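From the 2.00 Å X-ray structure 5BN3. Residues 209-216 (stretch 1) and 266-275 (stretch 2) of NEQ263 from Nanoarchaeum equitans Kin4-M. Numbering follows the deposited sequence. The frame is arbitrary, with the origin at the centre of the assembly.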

# COMPACT_ATOMS: atom_id res chain seq x y z
N LEU B 209 -6.46 3.14 40.81
CA LEU B 209 -7.36 2.67 41.86
C LEU B 209 -7.22 1.16 42.04
O LEU B 209 -7.22 0.66 43.16
CB LEU B 209 -8.81 3.02 41.53
CG LEU B 209 -9.84 2.45 42.51
CD1 LEU B 209 -9.65 3.06 43.89
CD2 LEU B 209 -11.27 2.66 42.02
N ALA B 210 -7.11 0.44 40.93
CA ALA B 210 -7.01 -1.01 40.97
C ALA B 210 -5.76 -1.48 41.71
O ALA B 210 -5.82 -2.43 42.50
CB ALA B 210 -7.03 -1.58 39.56
N GLU B 211 -4.64 -0.82 41.45
CA GLU B 211 -3.38 -1.16 42.11
C GLU B 211 -3.44 -0.85 43.61
O GLU B 211 -2.84 -1.56 44.42
CB GLU B 211 -2.22 -0.40 41.48
CG GLU B 211 -1.81 -0.90 40.10
CD GLU B 211 -0.77 -0.01 39.45
OE1 GLU B 211 -0.65 1.17 39.86
OE2 GLU B 211 -0.06 -0.49 38.54
N TYR B 212 -4.14 0.22 43.97
CA TYR B 212 -4.33 0.57 45.37
C TYR B 212 -5.16 -0.49 46.07
O TYR B 212 -4.78 -0.99 47.13
CB TYR B 212 -5.01 1.94 45.49
CG TYR B 212 -5.40 2.29 46.91
CD1 TYR B 212 -4.46 2.75 47.82
CD2 TYR B 212 -6.72 2.17 47.33
CE1 TYR B 212 -4.82 3.07 49.11
CE2 TYR B 212 -7.09 2.49 48.62
CZ TYR B 212 -6.14 2.94 49.51
OH TYR B 212 -6.50 3.26 50.80
N LEU B 213 -6.29 -0.84 45.48
CA LEU B 213 -7.19 -1.83 46.07
C LEU B 213 -6.56 -3.22 46.17
O LEU B 213 -6.70 -3.90 47.18
CB LEU B 213 -8.50 -1.90 45.26
CG LEU B 213 -9.41 -0.67 45.30
CD1 LEU B 213 -10.66 -0.88 44.46
CD2 LEU B 213 -9.78 -0.36 46.74
N ALA B 214 -5.85 -3.63 45.12
CA ALA B 214 -5.30 -4.98 45.06
C ALA B 214 -4.02 -5.15 45.88
O ALA B 214 -3.84 -6.16 46.55
CB ALA B 214 -5.04 -5.38 43.61
N PHE B 215 -3.13 -4.16 45.81
CA PHE B 215 -1.79 -4.32 46.36
C PHE B 215 -1.55 -3.55 47.66
O PHE B 215 -0.52 -3.74 48.31
CB PHE B 215 -0.74 -3.96 45.30
CG PHE B 215 -0.88 -4.76 44.03
CD1 PHE B 215 -1.21 -6.10 44.08
CD2 PHE B 215 -0.72 -4.16 42.79
CE1 PHE B 215 -1.35 -6.84 42.92
CE2 PHE B 215 -0.86 -4.89 41.62
CZ PHE B 215 -1.18 -6.23 41.69
N GLU B 216 -2.48 -2.68 48.03
CA GLU B 216 -2.41 -2.00 49.32
C GLU B 216 -3.51 -2.48 50.27
O GLU B 216 -3.29 -2.61 51.47
CB GLU B 216 -2.48 -0.48 49.16
CG GLU B 216 -1.19 0.17 48.68
CD GLU B 216 -0.96 1.53 49.31
OE1 GLU B 216 -1.75 1.91 50.21
OE2 GLU B 216 0.01 2.22 48.92
N SER B 266 -1.24 -5.12 35.81
CA SER B 266 -2.15 -6.20 36.16
C SER B 266 -1.29 -7.31 36.73
O SER B 266 -0.06 -7.21 36.71
CB SER B 266 -2.86 -6.71 34.91
OG SER B 266 -1.91 -7.17 33.95
N GLY B 267 -1.92 -8.37 37.22
CA GLY B 267 -1.15 -9.52 37.65
C GLY B 267 -1.44 -10.01 39.05
O GLY B 267 -2.41 -9.59 39.69
N LEU B 268 -0.58 -10.90 39.52
CA LEU B 268 -0.77 -11.55 40.80
C LEU B 268 0.44 -11.34 41.69
O LEU B 268 1.58 -11.39 41.23
CB LEU B 268 -1.01 -13.05 40.58
CG LEU B 268 -1.16 -13.95 41.81
CD1 LEU B 268 -2.44 -13.62 42.54
CD2 LEU B 268 -1.15 -15.41 41.38
N THR B 269 0.17 -11.08 42.97
CA THR B 269 1.22 -10.96 43.97
C THR B 269 0.76 -11.76 45.19
O THR B 269 -0.33 -12.32 45.18
CB THR B 269 1.49 -9.48 44.33
OG1 THR B 269 2.79 -9.34 44.91
CG2 THR B 269 0.44 -8.96 45.29
N SER B 270 1.59 -11.82 46.23
CA SER B 270 1.20 -12.56 47.43
C SER B 270 0.02 -11.91 48.16
O SER B 270 -0.73 -12.58 48.87
CB SER B 270 2.39 -12.71 48.38
OG SER B 270 2.91 -11.45 48.75
N LYS B 271 -0.14 -10.60 47.96
CA LYS B 271 -1.15 -9.83 48.69
C LYS B 271 -2.51 -9.74 47.98
O LYS B 271 -3.55 -9.67 48.64
CB LYS B 271 -0.63 -8.41 48.96
CG LYS B 271 0.67 -8.36 49.75
CD LYS B 271 0.57 -9.15 51.04
CE LYS B 271 1.84 -9.01 51.86
NZ LYS B 271 1.96 -10.08 52.89
N GLY B 272 -2.50 -9.71 46.65
CA GLY B 272 -3.73 -9.54 45.90
C GLY B 272 -3.54 -9.71 44.40
O GLY B 272 -2.48 -10.14 43.95
N SER B 273 -4.57 -9.37 43.63
CA SER B 273 -4.52 -9.59 42.19
C SER B 273 -5.34 -8.58 41.39
O SER B 273 -6.38 -8.10 41.85
CB SER B 273 -4.99 -11.01 41.85
OG SER B 273 -6.37 -11.17 42.12
N ILE B 274 -4.86 -8.27 40.19
CA ILE B 274 -5.64 -7.53 39.21
C ILE B 274 -5.84 -8.39 37.98
O ILE B 274 -4.89 -8.68 37.25
CB ILE B 274 -4.95 -6.22 38.78
CG1 ILE B 274 -4.82 -5.26 39.97
CG2 ILE B 274 -5.73 -5.54 37.66
CD1 ILE B 274 -4.10 -3.97 39.64
N THR B 275 -7.08 -8.82 37.76
CA THR B 275 -7.43 -9.53 36.53
C THR B 275 -7.95 -8.50 35.52
O THR B 275 -8.89 -7.76 35.81
CB THR B 275 -8.48 -10.63 36.77
OG1 THR B 275 -7.98 -11.56 37.74
CG2 THR B 275 -8.79 -11.38 35.49

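The contact joins the helical segment 209-215 to a strand-turn-strand segment whose own backbone is well hydrogen-bonded. The helix axis passes 7.7 Å from that of strand 273-275 at its closest, and the two N-to-C directions differ by 137°. No hydrogen bond crosses between the stretches, so the evidence lies in packing distances and in one CA-H...O contact.

Ser266 turns its CB away from the helix and takes little part. At Gly267 the carbonyl reaches the edge of the Phe215 ring, near the ring plane, with O 4.1 Å from Phe215 CZ. The same oxygen accepts the backbone hydrogen bond from Ile274 N (2.8 Å), which pairs the strands. The phi of 128° and psi of -169° at Gly267 would jam a CB against the preceding carbonyl oxygen, so its backbone alone accounts for glycine there.

Leu268 points away, whereas Thr269 points toward the helix and places its CG2 3.5 Å from Phe215 CD1, in an oblique approach to the ring. Ser270 is out of reach. Lys271 starts toward the helix at CB, but the end of its side chain leads away; its closest approach is through the backbone, with C 4.1 Å from Ala214 O.

Gly272 and Ala214 form the closest CA-CA pair, their CA atoms 4.9 Å apart. Gly272 CA also lies 3.4 Å from Ala214 O, and the 150° angle at the hydrogen supports a CA-H...O contact. An ideal CB on Gly272 would fall 2.1 Å from Ala214 O, a clash, so the absence of a side chain permits this proximity. Gly272 O meets the Phe215 ring at its edge, 3.6 Å from CE1, while also accepting a hydrogen bond from Thr269 N (3.0 Å) across the turn.

Ser273 points its side chain away, yet its carbonyl O comes within 3.5 Å of Ala214 CB. Ile274, in contrast, points toward the helix and has 82 Å² covered by it. Its CG1 packs 3.6 Å from Ala214 CB; farther out, its CD1 lies 3.8 Å from Ala210 CB, 3.9 Å from Glu211 CG and 3.9 Å from Phe215 CE2. With chi1 at -64° (m) and chi2 at 178° (t), the CG1-CD1 arm thus reaches Ala210, Glu211, Ala214 and Phe215, residues from two adjacent turns. The small side chains of Ala210 and Ala214, one turn apart, both point toward the strand and receive it closely. Thr275 lies beyond reach, ending the contact.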